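Local atomic coordinates of hypothetical protein ybgI (Escherichia coli, Escherichia coli O157:H7, PDB entry 1NMO), a protein that binds two metal ions per subunit in a ring-shaped hexamer, probably protects against radiation damage and may help degrade radiation-damaged nucleotides. Residues I19-Y22 and A23-L27; A44-A47 and L48-A52; L83-L86 and L87-I91; H215-T218 and E219-G222. All coordinates share one frame; numbering follows the deposited sequence.

Contact 1. Residues I19-Y22 and A23-L27; sequences ISDY and APNGL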
ATOM      1  N   ILE A  19       2.798 -10.289  48.748  1.00 29.91           N
ATOM      2  CA  ILE A  19       2.353  -9.207  47.855  1.00 29.83           C
ATOM      3  C   ILE A  19       0.855  -9.086  47.623  1.00 30.83           C
ATOM      4  O   ILE A  19       0.201 -10.044  47.177  1.00 32.73           O
ATOM      5  CB  ILE A  19       3.101  -9.327  46.506  1.00 28.99           C
ATOM      6  CG1 ILE A  19       4.595  -9.226  46.796  1.00 27.44           C
ATOM      7  CG2 ILE A  19       2.799  -8.142  45.592  1.00 28.66           C
ATOM      8  CD1 ILE A  19       5.465  -9.926  45.841  1.00 27.45           C
ATOM      9  N   SER A  20       0.293  -7.908  47.914  1.00 30.30           N
ATOM     10  CA  SER A  20      -1.144  -7.760  47.751  1.00 30.37           C
ATOM     11  C   SER A  20      -1.399  -7.449  46.282  1.00 29.29           C
ATOM     12  O   SER A  20      -0.795  -6.519  45.718  1.00 29.34           O
ATOM     13  CB  SER A  20      -1.692  -6.639  48.633  1.00 31.99           C
ATOM     14  OG  SER A  20      -1.788  -5.466  47.823  1.00 35.03           O
ATOM     15  N   ASP A  21      -2.319  -8.208  45.688  1.00 28.14           N
ATOM     16  CA  ASP A  21      -2.613  -8.101  44.269  1.00 26.92           C
ATOM     17  C   ASP A  21      -4.084  -7.812  43.849  1.00 27.09           C
ATOM     18  O   ASP A  21      -5.020  -7.889  44.650  1.00 27.51           O
ATOM     19  CB  ASP A  21      -2.152  -9.416  43.669  1.00 25.27           C
ATOM     20  CG  ASP A  21      -1.457  -9.244  42.385  1.00 24.95           C
ATOM     21  OD1 ASP A  21      -1.903  -8.382  41.579  1.00 22.81           O
ATOM     22  OD2 ASP A  21      -0.473 -10.002  42.194  1.00 25.77           O
ATOM     23  N   TYR A  22      -4.270  -7.490  42.574  1.00 27.21           N
ATOM     24  CA  TYR A  22      -5.602  -7.236  41.991  1.00 26.63           C
ATOM     25  C   TYR A  22      -6.202  -8.621  41.599  1.00 26.04           C
ATOM     26  O   TYR A  22      -7.322  -8.712  41.038  1.00 26.09           O
ATOM     27  CB  TYR A  22      -5.477  -6.401  40.702  1.00 26.03           C
ATOM     28  CG  TYR A  22      -4.771  -5.102  40.857  1.00 27.97           C
ATOM     29  CD1 TYR A  22      -5.465  -3.975  41.332  1.00 30.27           C
ATOM     30  CD2 TYR A  22      -3.384  -4.975  40.559  1.00 29.09           C
ATOM     31  CE1 TYR A  22      -4.812  -2.729  41.523  1.00 32.29           C
ATOM     32  CE2 TYR A  22      -2.702  -3.736  40.748  1.00 30.58           C
ATOM     33  CZ  TYR A  22      -3.431  -2.620  41.232  1.00 31.56           C
ATOM     34  OH  TYR A  22      -2.832  -1.399  41.471  1.00 34.74           O
ATOM     35  N   ALA A  23      -5.448  -9.696  41.822  1.00 24.16           N
ATOM     36  CA  ALA A  23      -6.010 -10.976  41.441  1.00 23.21           C
ATOM     37  C   ALA A  23      -5.306 -12.125  42.144  1.00 22.73           C
ATOM     38  O   ALA A  23      -4.162 -12.007  42.616  1.00 23.13           O
ATOM     39  CB  ALA A  23      -5.985 -11.140  39.907  1.00 22.37           C
ATOM     40  N   PRO A  24      -6.002 -13.254  42.287  1.00 21.99           N
ATOM     41  CA  PRO A  24      -5.250 -14.316  42.974  1.00 20.71           C
ATOM     42  C   PRO A  24      -3.997 -14.778  42.244  1.00 19.82           C
ATOM     43  O   PRO A  24      -4.000 -14.912  41.038  1.00 19.63           O
ATOM     44  CB  PRO A  24      -6.260 -15.454  43.089  1.00 19.88           C
ATOM     45  CG  PRO A  24      -7.281 -15.161  41.891  1.00 20.38           C
ATOM     46  CD  PRO A  24      -7.412 -13.643  42.022  1.00 22.15           C
ATOM     47  N   ASN A  25      -2.926 -15.029  42.984  1.00 19.69           N
ATOM     48  CA  ASN A  25      -1.709 -15.568  42.388  1.00 19.39           C
ATOM     49  C   ASN A  25      -1.607 -17.102  42.766  1.00 19.09           C
ATOM     50  O   ASN A  25      -2.076 -17.532  43.851  1.00 19.44           O
ATOM     51  CB  ASN A  25      -0.492 -14.741  42.855  1.00 16.75           C
ATOM     52  CG  ASN A  25      -0.455 -13.363  42.241  1.00 17.25           C
ATOM     53  OD1 ASN A  25      -0.463 -13.223  40.971  1.00 15.41           O
ATOM     54  ND2 ASN A  25      -0.372 -12.289  43.121  1.00 14.38           N
ATOM     55  N   GLY A  26      -1.046 -17.923  41.856  1.00 18.43           N
ATOM     56  CA  GLY A  26      -0.918 -19.355  42.124  1.00 17.10           C
ATOM     57  C   GLY A  26      -1.775 -20.195  41.181  1.00 17.28           C
ATOM     58  O   GLY A  26      -1.943 -19.814  39.999  1.00 16.49           O
ATOM     59  N   LEU A  27      -2.341 -21.308  41.686  1.00 16.47           N
ATOM     60  CA  LEU A  27      -3.204 -22.199  40.850  1.00 16.18           C
ATOM     61  C   LEU A  27      -4.516 -21.446  40.614  1.00 15.64           C
ATOM     62  O   LEU A  27      -5.226 -21.213  41.586  1.00 15.79           O
ATOM     63  CB  LEU A  27      -3.607 -23.441  41.639  1.00 15.02           C
ATOM     64  CG  LEU A  27      -3.333 -24.740  40.930  1.00 17.27           C
ATOM     65  CD1 LEU A  27      -4.169 -25.813  41.557  1.00 15.35           C
ATOM     66  CD2 LEU A  27      -3.575 -24.636  39.476  1.00 14.01           C
TER
HETATM   67  O   HOH W   1      -0.330 -12.725  46.250  1.00 24.19           O
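Asn25 turns back on Asp21, four residues earlier. Asn25 ND2 donates to Asp21 OD2 at 2.5 Å. The bond is almost straight, with an N-H...O angle of 170°. Its length is very short for a neutral amide and should be read with reserve. The two side chains cross at about a right angle, and the amide and carboxylate planes stand 56° apart. The amide of Asn25 therefore meets one oxygen and does not lie flat along the carboxylate. CG of Asn25 sits beside its own backbone N (chi1 -71°), which turns ND2 back over the bend of the chain. The other oxygen of Asp21, OD1, takes the backbone N of Tyr22 at 2.7 Å on its anti lone pair. A water closes a second, looser link: it accepts from Asn25 ND2 at 3.2 Å and donates to Ile19 O at 2.9 Å.

This bend joins the loop after helix 3-13 to strand 26-29, an outer strand of the five-stranded mixed sheet. The strand runs antiparallel to 92-95, and Gly26 is bonded to Gly95 through the backbone.

Further out, the same groups reach the start of helix 98-102. Asp21 OD2 accepts from Leu98 N and OD1 from His97 ND1, while Asn25 OD1 accepts from His97 N. Helix 98-102 carries Asp101, an iron ligand. The side chain of Asp21 is about 8 Å from a bound iron and about 7 Å from that of Asp101. Pro99 packs on both Asp21 and Asn25.

Contact 2. Residues A44-A47 and L48-A52; sequences ASQA and LLDEA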
ATOM      1  N   ALA A  44      -3.326 -15.766  29.428  1.00 10.99           N
ATOM      2  CA  ALA A  44      -4.075 -16.995  29.164  1.00 12.05           C
ATOM      3  C   ALA A  44      -5.228 -16.778  28.155  1.00 12.47           C
ATOM      4  O   ALA A  44      -6.380 -17.007  28.475  1.00 12.51           O
ATOM      5  CB  ALA A  44      -4.632 -17.568  30.516  1.00 11.27           C
ATOM      6  N   SER A  45      -4.891 -16.329  26.951  1.00 11.02           N
ATOM      7  CA  SER A  45      -5.846 -16.098  25.903  1.00 11.41           C
ATOM      8  C   SER A  45      -6.281 -17.419  25.300  1.00 11.29           C
ATOM      9  O   SER A  45      -5.644 -18.436  25.491  1.00  9.17           O
ATOM     10  CB  SER A  45      -5.177 -15.280  24.786  1.00 12.04           C
ATOM     11  OG  SER A  45      -4.037 -16.065  24.335  1.00 14.36           O
ATOM     12  N   GLN A  46      -7.374 -17.404  24.536  1.00 12.24           N
ATOM     13  CA  GLN A  46      -7.813 -18.639  23.901  1.00 12.94           C
ATOM     14  C   GLN A  46      -6.677 -19.160  23.037  1.00 13.38           C
ATOM     15  O   GLN A  46      -6.480 -20.362  22.931  1.00 15.45           O
ATOM     16  CB  GLN A  46      -8.956 -18.342  22.953  1.00 14.54           C
ATOM     17  CG  GLN A  46      -9.601 -19.642  22.401  1.00 14.33           C
ATOM     18  CD  GLN A  46     -10.298 -20.344  23.522  1.00 15.79           C
ATOM     19  OE1 GLN A  46     -11.091 -19.691  24.243  1.00 15.04           O
ATOM     20  NE2 GLN A  46     -10.023 -21.646  23.719  1.00 15.04           N
ATOM     21  N   ALA A  47      -5.922 -18.263  22.389  1.00 13.21           N
ATOM     22  CA  ALA A  47      -4.852 -18.701  21.494  1.00 12.97           C
ATOM     23  C   ALA A  47      -3.767 -19.501  22.188  1.00 12.17           C
ATOM     24  O   ALA A  47      -3.279 -20.451  21.618  1.00 15.39           O
ATOM     25  CB  ALA A  47      -4.252 -17.485  20.736  1.00 12.82           C
ATOM     26  N   LEU A  48      -3.402 -19.168  23.410  1.00 11.59           N
ATOM     27  CA  LEU A  48      -2.357 -19.915  24.179  1.00 11.84           C
ATOM     28  C   LEU A  48      -2.942 -21.211  24.594  1.00 11.91           C
ATOM     29  O   LEU A  48      -2.316 -22.289  24.589  1.00 13.08           O
ATOM     30  CB  LEU A  48      -2.010 -19.229  25.500  1.00  7.97           C
ATOM     31  CG  LEU A  48      -0.629 -18.919  26.023  1.00 10.37           C
ATOM     32  CD1 LEU A  48      -0.499 -19.120  27.555  1.00  6.45           C
ATOM     33  CD2 LEU A  48       0.369 -19.668  25.225  1.00  8.24           C
ATOM     34  N   LEU A  49      -4.171 -21.127  25.040  1.00 12.08           N
ATOM     35  CA  LEU A  49      -4.865 -22.346  25.510  1.00 11.50           C
ATOM     36  C   LEU A  49      -5.012 -23.349  24.375  1.00 12.48           C
ATOM     37  O   LEU A  49      -4.934 -24.558  24.552  1.00 15.13           O
ATOM     38  CB  LEU A  49      -6.197 -21.884  26.012  1.00 10.86           C
ATOM     39  CG  LEU A  49      -6.442 -21.779  27.507  1.00 10.71           C
ATOM     40  CD1 LEU A  49      -5.266 -21.502  28.313  1.00  8.31           C
ATOM     41  CD2 LEU A  49      -7.561 -20.851  27.718  1.00  8.87           C
ATOM     42  N   ASP A  50      -5.267 -22.872  23.178  1.00 13.06           N
ATOM     43  CA  ASP A  50      -5.368 -23.843  22.103  1.00 14.92           C
ATOM     44  C   ASP A  50      -3.936 -24.417  21.882  1.00 15.27           C
ATOM     45  O   ASP A  50      -3.747 -25.602  21.570  1.00 14.82           O
ATOM     46  CB  ASP A  50      -5.888 -23.187  20.806  1.00 14.86           C
ATOM     47  CG  ASP A  50      -7.286 -22.571  20.961  1.00 15.85           C
ATOM     48  OD1 ASP A  50      -8.098 -23.030  21.835  1.00 17.28           O
ATOM     49  OD2 ASP A  50      -7.581 -21.656  20.161  1.00 16.34           O
ATOM     50  N   GLU A  51      -2.911 -23.590  21.995  1.00 15.48           N
ATOM     51  CA  GLU A  51      -1.596 -24.170  21.776  1.00 16.03           C
ATOM     52  C   GLU A  51      -1.291 -25.160  22.864  1.00 16.54           C
ATOM     53  O   GLU A  51      -0.593 -26.143  22.572  1.00 18.43           O
ATOM     54  CB  GLU A  51      -0.489 -23.151  21.750  1.00 15.60           C
ATOM     55  CG  GLU A  51      -0.254 -22.556  20.368  1.00 19.28           C
ATOM     56  CD  GLU A  51       0.349 -23.553  19.375  1.00 19.79           C
ATOM     57  OE1 GLU A  51       1.490 -23.994  19.561  1.00 19.92           O
ATOM     58  OE2 GLU A  51      -0.329 -23.906  18.396  1.00 22.16           O
ATOM     59  N   ALA A  52      -1.761 -24.939  24.100  1.00 15.00           N
ATOM     60  CA  ALA A  52      -1.477 -25.908  25.158  1.00 15.71           C
ATOM     61  C   ALA A  52      -2.192 -27.230  24.960  1.00 17.01           C
ATOM     62  O   ALA A  52      -1.760 -28.292  25.448  1.00 17.19           O
ATOM     63  CB  ALA A  52      -1.891 -25.372  26.486  1.00 16.17           C
TER
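Gln46 and Asp50 lie one helical turn apart, and their polar ends meet. NE2 of Gln46 donates to Asp50 OD1 at 3.0 Å along a nearly straight line. The hydrogen bond lies in the amide plane of Gln46. It reaches the syn side of OD1 but comes from 31° out of the carboxylate plane, and the two flat groups are 34° apart. Gln46 CG is opposite its backbone N (chi1 -172°), and a bend at chi2 swings the amide across to Asp50, which it meets at a slant. NE2 also donates to Thr85 OG1 of helix 78-88, so this amide nitrogen serves two helices.

One residue earlier, Ser45 turns OG to Leu48 N and accepts from it at 3.3 Å. Leu48 N also has a weak bond to Ser45 O. The stronger backbone bond of that carbonyl is from Leu49 N, at 3.1 Å. Leu48 packs on strands 37-41 and 59-62, and Leu49 reaches helix 78-88. Gln46 N donates to Glu205 of a second subunit, so the helix start also lies at a subunit interface. Ser45 is the N-cap of helix 46-54, the helical link of a beta-alpha-beta crossover between strands 37-41 and 59-62.

Contact 3. Residues L83-L86 and L87-I91; sequences LKTL and LANDI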
ATOM      1  N   LEU A  83     -12.453 -21.446  29.916  1.00 12.02           N
ATOM      2  CA  LEU A  83     -12.574 -22.344  31.033  1.00 12.03           C
ATOM      3  C   LEU A  83     -13.033 -23.732  30.544  1.00 12.64           C
ATOM      4  O   LEU A  83     -12.710 -24.766  31.189  1.00 13.90           O
ATOM      5  CB  LEU A  83     -13.564 -21.760  32.069  1.00 11.64           C
ATOM      6  CG  LEU A  83     -13.077 -20.515  32.769  1.00 11.88           C
ATOM      7  CD1 LEU A  83     -14.126 -19.908  33.637  1.00 10.73           C
ATOM      8  CD2 LEU A  83     -11.857 -20.903  33.545  1.00 11.42           C
ATOM      9  N   LYS A  84     -13.782 -23.794  29.438  1.00 11.96           N
ATOM     10  CA  LYS A  84     -14.185 -25.103  28.966  1.00 11.71           C
ATOM     11  C   LYS A  84     -12.905 -25.695  28.463  1.00 14.18           C
ATOM     12  O   LYS A  84     -12.601 -26.856  28.717  1.00 15.32           O
ATOM     13  CB  LYS A  84     -15.104 -25.051  27.752  1.00 11.31           C
ATOM     14  CG  LYS A  84     -15.537 -26.481  27.274  1.00 10.42           C
ATOM     15  CD  LYS A  84     -16.463 -26.446  26.037  1.00 10.96           C
ATOM     16  CE  LYS A  84     -16.796 -27.856  25.539  1.00 14.18           C
ATOM     17  NZ  LYS A  84     -17.598 -27.821  24.212  1.00 16.45           N
ATOM     18  N   THR A  85     -12.128 -24.918  27.726  1.00 14.31           N
ATOM     19  CA  THR A  85     -10.926 -25.515  27.178  1.00 14.60           C
ATOM     20  C   THR A  85      -9.996 -26.077  28.291  1.00 15.13           C
ATOM     21  O   THR A  85      -9.421 -27.165  28.169  1.00 16.84           O
ATOM     22  CB  THR A  85     -10.171 -24.497  26.373  1.00 13.51           C
ATOM     23  OG1 THR A  85     -10.969 -24.063  25.259  1.00 14.15           O
ATOM     24  CG2 THR A  85      -8.911 -25.155  25.848  1.00 14.59           C
ATOM     25  N   LEU A  86      -9.829 -25.341  29.373  1.00 13.90           N
ATOM     26  CA  LEU A  86      -8.972 -25.795  30.474  1.00 13.53           C
ATOM     27  C   LEU A  86      -9.642 -26.944  31.217  1.00 14.64           C
ATOM     28  O   LEU A  86      -9.041 -28.027  31.451  1.00 16.23           O
ATOM     29  CB  LEU A  86      -8.759 -24.629  31.505  1.00  8.73           C
ATOM     30  CG  LEU A  86      -7.881 -23.427  31.097  1.00  7.43           C
ATOM     31  CD1 LEU A  86      -8.126 -22.185  31.935  1.00  1.11           C
ATOM     32  CD2 LEU A  86      -6.445 -23.857  31.177  1.00  5.74           C
ATOM     33  N   LEU A  87     -10.902 -26.737  31.615  1.00 14.90           N
ATOM     34  CA  LEU A  87     -11.508 -27.768  32.451  1.00 15.30           C
ATOM     35  C   LEU A  87     -11.752 -29.015  31.728  1.00 15.24           C
ATOM     36  O   LEU A  87     -11.439 -30.053  32.253  1.00 16.26           O
ATOM     37  CB  LEU A  87     -12.813 -27.302  33.093  1.00 14.63           C
ATOM     38  CG  LEU A  87     -12.539 -26.244  34.124  1.00 14.64           C
ATOM     39  CD1 LEU A  87     -13.676 -25.248  34.120  1.00 15.44           C
ATOM     40  CD2 LEU A  87     -12.447 -26.904  35.465  1.00 14.50           C
ATOM     41  N   ALA A  88     -12.258 -28.946  30.502  1.00 14.54           N
ATOM     42  CA  ALA A  88     -12.547 -30.222  29.841  1.00 15.63           C
ATOM     43  C   ALA A  88     -11.295 -31.024  29.488  1.00 16.65           C
ATOM     44  O   ALA A  88     -11.378 -32.237  29.213  1.00 17.51           O
ATOM     45  CB  ALA A  88     -13.396 -30.008  28.587  1.00 10.43           C
ATOM     46  N   ASN A  89     -10.122 -30.372  29.480  1.00 17.54           N
ATOM     47  CA  ASN A  89      -8.880 -31.100  29.116  1.00 17.12           C
ATOM     48  C   ASN A  89      -7.983 -31.287  30.366  1.00 17.60           C
ATOM     49  O   ASN A  89      -6.849 -31.704  30.258  1.00 18.45           O
ATOM     50  CB  ASN A  89      -8.146 -30.310  28.014  1.00 15.95           C
ATOM     51  CG  ASN A  89      -8.897 -30.315  26.731  1.00 17.67           C
ATOM     52  OD1 ASN A  89      -9.232 -31.393  26.255  1.00 20.34           O
ATOM     53  ND2 ASN A  89      -9.200 -29.150  26.164  1.00 15.59           N
ATOM     54  N   ASP A  90      -8.519 -30.985  31.541  1.00 17.78           N
ATOM     55  CA  ASP A  90      -7.812 -31.141  32.819  1.00 16.61           C
ATOM     56  C   ASP A  90      -6.508 -30.414  32.840  1.00 15.13           C
ATOM     57  O   ASP A  90      -5.518 -30.901  33.394  1.00 14.51           O
ATOM     58  CB  ASP A  90      -7.528 -32.586  33.128  1.00 18.62           C
ATOM     59  CG  ASP A  90      -8.767 -33.405  33.207  1.00 20.04           C
ATOM     60  OD1 ASP A  90      -9.673 -33.007  33.981  1.00 20.57           O
ATOM     61  OD2 ASP A  90      -8.824 -34.458  32.479  1.00 21.59           O
ATOM     62  N   ILE A  91      -6.487 -29.249  32.228  1.00 14.18           N
ATOM     63  CA  ILE A  91      -5.261 -28.477  32.213  1.00 13.84           C
ATOM     64  C   ILE A  91      -5.250 -27.510  33.417  1.00 13.38           C
ATOM     65  O   ILE A  91      -6.205 -26.770  33.584  1.00 14.50           O
ATOM     66  CB  ILE A  91      -5.172 -27.660  30.915  1.00 11.96           C
ATOM     67  CG1 ILE A  91      -5.011 -28.545  29.700  1.00 14.17           C
ATOM     68  CG2 ILE A  91      -4.013 -26.724  30.968  1.00 14.26           C
ATOM     69  CD1 ILE A  91      -4.902 -27.751  28.394  1.00  9.61           C
TER
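A Schellman motif ends helix 78-88, with Leu86 and Ile91 as its main pair. Ile91 N reaches back to Leu86 O at 2.9 Å. Inside this loop, Asp90 N bonds to Leu87 O at 3.1 Å. Asp90 is the C-prime residue, and its positive phi (55°), a left-handed conformation, turns the chain out of the helix. Leu86 O accepts a second bond, from Asn89 N at 3.2 Å. The two donors approach from opposite faces of the carbonyl plane. That of Asn89 stands well above the plane and is not directed at a lone pair.

The side chains follow the same pairing. Leu86 CD2 touches Ile91 CG2 at 3.8 Å, the two chains crossing at about a right angle. This is the apolar contact that commonly accompanies a Schellman end. Asn89 folds back along the helix: ND2 donates to Thr85 O at 2.8 Å, in the carbonyl plane and on a lone pair. The bond is bent, with an N-H...O angle of 137°, and the oxygen also lies 27° out of the amide plane of Asn89. A turn earlier, Leu87 CD1 rests on Leu83 CB at 4.0 Å.

Thr85, Asn89 and Ile91 pack on Val53 of helix 46-54, while Leu83 and Leu87 touch Val29 of strand 26-29. The turn delivers the chain to strand 92-95, completing the beta-alpha-beta crossover from strand 59-62.

Contact 4. Residues H215-T218 and E219-G222; sequences HHAT and ERGG. With FE (Fe (III) ion), chain G; FE (Fe (III) ion), chain H.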
ATOM      1  N   HIS A 215       2.691  -2.972  25.901  1.00 12.92           N
ATOM      2  CA  HIS A 215       2.371  -3.754  27.096  1.00 13.01           C
ATOM      3  C   HIS A 215       2.868  -5.187  27.005  1.00 13.70           C
ATOM      4  O   HIS A 215       3.624  -5.710  27.889  1.00 12.25           O
ATOM      5  CB  HIS A 215       0.872  -3.801  27.359  1.00 11.73           C
ATOM      6  CG  HIS A 215       0.551  -4.310  28.724  1.00 10.23           C
ATOM      7  ND1 HIS A 215      -0.318  -3.666  29.588  1.00 12.69           N
ATOM      8  CD2 HIS A 215       0.932  -5.441  29.354  1.00  9.74           C
ATOM      9  CE1 HIS A 215      -0.478  -4.391  30.684  1.00 10.66           C
ATOM     10  NE2 HIS A 215       0.277  -5.473  30.567  1.00 11.00           N
ATOM     11  N   HIS A 216       2.364  -5.873  25.987  1.00 12.33           N
ATOM     12  CA  HIS A 216       2.840  -7.251  25.742  1.00 12.81           C
ATOM     13  C   HIS A 216       4.380  -7.325  25.483  1.00 13.63           C
ATOM     14  O   HIS A 216       5.081  -8.230  26.008  1.00 15.40           O
ATOM     15  CB  HIS A 216       2.165  -7.815  24.524  1.00 10.89           C
ATOM     16  CG  HIS A 216       2.675  -9.164  24.152  1.00  9.64           C
ATOM     17  ND1 HIS A 216       2.077 -10.339  24.595  1.00  8.14           N
ATOM     18  CD2 HIS A 216       3.700  -9.530  23.341  1.00  8.36           C
ATOM     19  CE1 HIS A 216       2.715 -11.372  24.063  1.00  7.82           C
ATOM     20  NE2 HIS A 216       3.699 -10.911  23.298  1.00 10.13           N
ATOM     21  N   ALA A 217       4.881  -6.405  24.651  1.00 11.78           N
ATOM     22  CA  ALA A 217       6.288  -6.322  24.306  1.00 12.62           C
ATOM     23  C   ALA A 217       7.209  -6.271  25.550  1.00 13.32           C
ATOM     24  O   ALA A 217       8.247  -6.927  25.589  1.00 15.73           O
ATOM     25  CB  ALA A 217       6.504  -5.065  23.388  1.00 12.43           C
ATOM     26  N   THR A 218       6.796  -5.566  26.598  1.00 11.31           N
ATOM     27  CA  THR A 218       7.587  -5.455  27.798  1.00 11.19           C
ATOM     28  C   THR A 218       7.358  -6.506  28.889  1.00 12.29           C
ATOM     29  O   THR A 218       8.141  -6.550  29.896  1.00 10.79           O
ATOM     30  CB  THR A 218       7.445  -4.033  28.410  1.00 11.00           C
ATOM     31  OG1 THR A 218       6.061  -3.790  28.778  1.00 11.76           O
ATOM     32  CG2 THR A 218       7.901  -2.944  27.331  1.00  9.72           C
ATOM     33  N   GLU A 219       6.368  -7.400  28.691  1.00 12.71           N
ATOM     34  CA  GLU A 219       6.080  -8.404  29.710  1.00 14.10           C
ATOM     35  C   GLU A 219       6.216  -9.845  29.218  1.00 14.52           C
ATOM     36  O   GLU A 219       5.430 -10.773  29.573  1.00 13.15           O
ATOM     37  CB  GLU A 219       4.713  -8.129  30.369  1.00 13.28           C
ATOM     38  CG  GLU A 219       4.801  -6.760  31.059  1.00 13.37           C
ATOM     39  CD  GLU A 219       3.703  -6.539  32.041  1.00 13.58           C
ATOM     40  OE1 GLU A 219       2.640  -7.224  31.879  1.00 14.98           O
ATOM     41  OE2 GLU A 219       3.888  -5.694  32.955  1.00 13.59           O
ATOM     42  N   ARG A 220       7.205  -9.996  28.335  1.00 11.83           N
ATOM     43  CA  ARG A 220       7.555 -11.308  27.909  1.00 11.54           C
ATOM     44  C   ARG A 220       8.772 -11.641  28.835  1.00 12.07           C
ATOM     45  O   ARG A 220       8.964 -12.786  29.231  1.00 11.41           O
ATOM     46  CB  ARG A 220       7.999 -11.276  26.469  1.00 10.05           C
ATOM     47  CG  ARG A 220       6.901 -11.132  25.484  1.00  9.62           C
ATOM     48  CD  ARG A 220       7.553 -10.925  24.125  1.00 12.46           C
ATOM     49  NE  ARG A 220       8.194  -9.589  24.068  1.00 14.35           N
ATOM     50  CZ  ARG A 220       8.733  -9.072  22.964  1.00 15.53           C
ATOM     51  NH1 ARG A 220       8.732  -9.762  21.826  1.00 14.05           N
ATOM     52  NH2 ARG A 220       9.243  -7.859  22.996  1.00 14.64           N
ATOM     53  N   GLY A 221       9.561 -10.641  29.233  1.00 12.02           N
ATOM     54  CA  GLY A 221      10.753 -11.013  30.006  1.00 12.22           C
ATOM     55  C   GLY A 221      10.601 -11.976  31.177  1.00 11.53           C
ATOM     56  O   GLY A 221      11.287 -12.995  31.234  1.00 11.61           O
ATOM     57  N   GLY A 222       9.707 -11.634  32.111  1.00 12.34           N
ATOM     58  CA  GLY A 222       9.449 -12.409  33.336  1.00 11.80           C
ATOM     59  C   GLY A 222       8.982 -13.841  33.199  1.00 11.46           C
ATOM     60  O   GLY A 222       9.594 -14.777  33.729  1.00 10.86           O
TER
HETATM   61 FE    FE G 301       0.554  -6.532  32.543  1.00 30.80          FE
HETATM   62 FE    FE H 302       2.742  -6.342  34.823  1.00 25.37          FE
HETATM   63  O   HOH W   2       9.430  -8.431  27.630  1.00 19.18           O
HETATM   64  O   HOH W   3       3.060  -4.107  35.556  1.00 20.34           O
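The His215 ring and the Glu219 carboxylate stand nearly perpendicular, with their planes 79° apart, and meet at one iron of a dinuclear metal site. His215 NE2 binds the iron of chain G at 2.3 Å. Glu219 OE1 binds the same ion at 2.3 Å. These two ligand atoms are held close by the metal and are not hydrogen-bonded to each other. The second oxygen, OE2, binds the iron of chain H at 2.3 Å. Glu219 is thus a bridging carboxylate. His64 completes the protein ligands of the first iron; His63 and Asp101, with a water, join OE2 at the second.

Second-shell residues position the ligands. Glu194 OE2 accepts from His215 ND1, and Thr172 OG1 pairs with Glu219 OE2. Extended beyond CG, the Glu219 chain carries its carboxylate to the metals. Glu219 N bonds to His216 O at 3.1 Å, from well above the carbonyl plane.

The Arg220 guanidinium has a different partner, Ala217 O, at its edge and in its plane. Arg220 NE, at 3.1 Å, and NH2, at 2.9 Å, grip Ala217 O side-on. A bend at chi3 (-70°) folds the arginine back to it. The Arg220 and His216 side chains cross at about a right angle, with CG and CD of Arg220 near the His216 ring, whose NE2 is bonded to Asp242. Arg220 NH2 also donates to Leu150 O. A water links Ala217 O, to which it donates at 2.8 Å, with Arg220 N, from which it accepts at 2.8 Å.

The contacts follow in series along the chain, 1 to 4. Contacts 1, 2 and 3 all belong to the part built on the five-stranded mixed sheet. Contact 1 leads into its outer strand 26-29. Contacts 2 and 3 lie on successive crossover helices, 46-54 and 78-88, which pack together; their centres are 11 Å apart. Contact 4 lies near the centre of the chain, just after strand 209-212 of the six-stranded sheet. Its centre is 17 Å from contact 2, 18 Å from contact 1 and 26 Å from contact 3. The iron site of contact 4 also draws ligands from His63, His64 and Asp101, so elements associated with both sheets supply it.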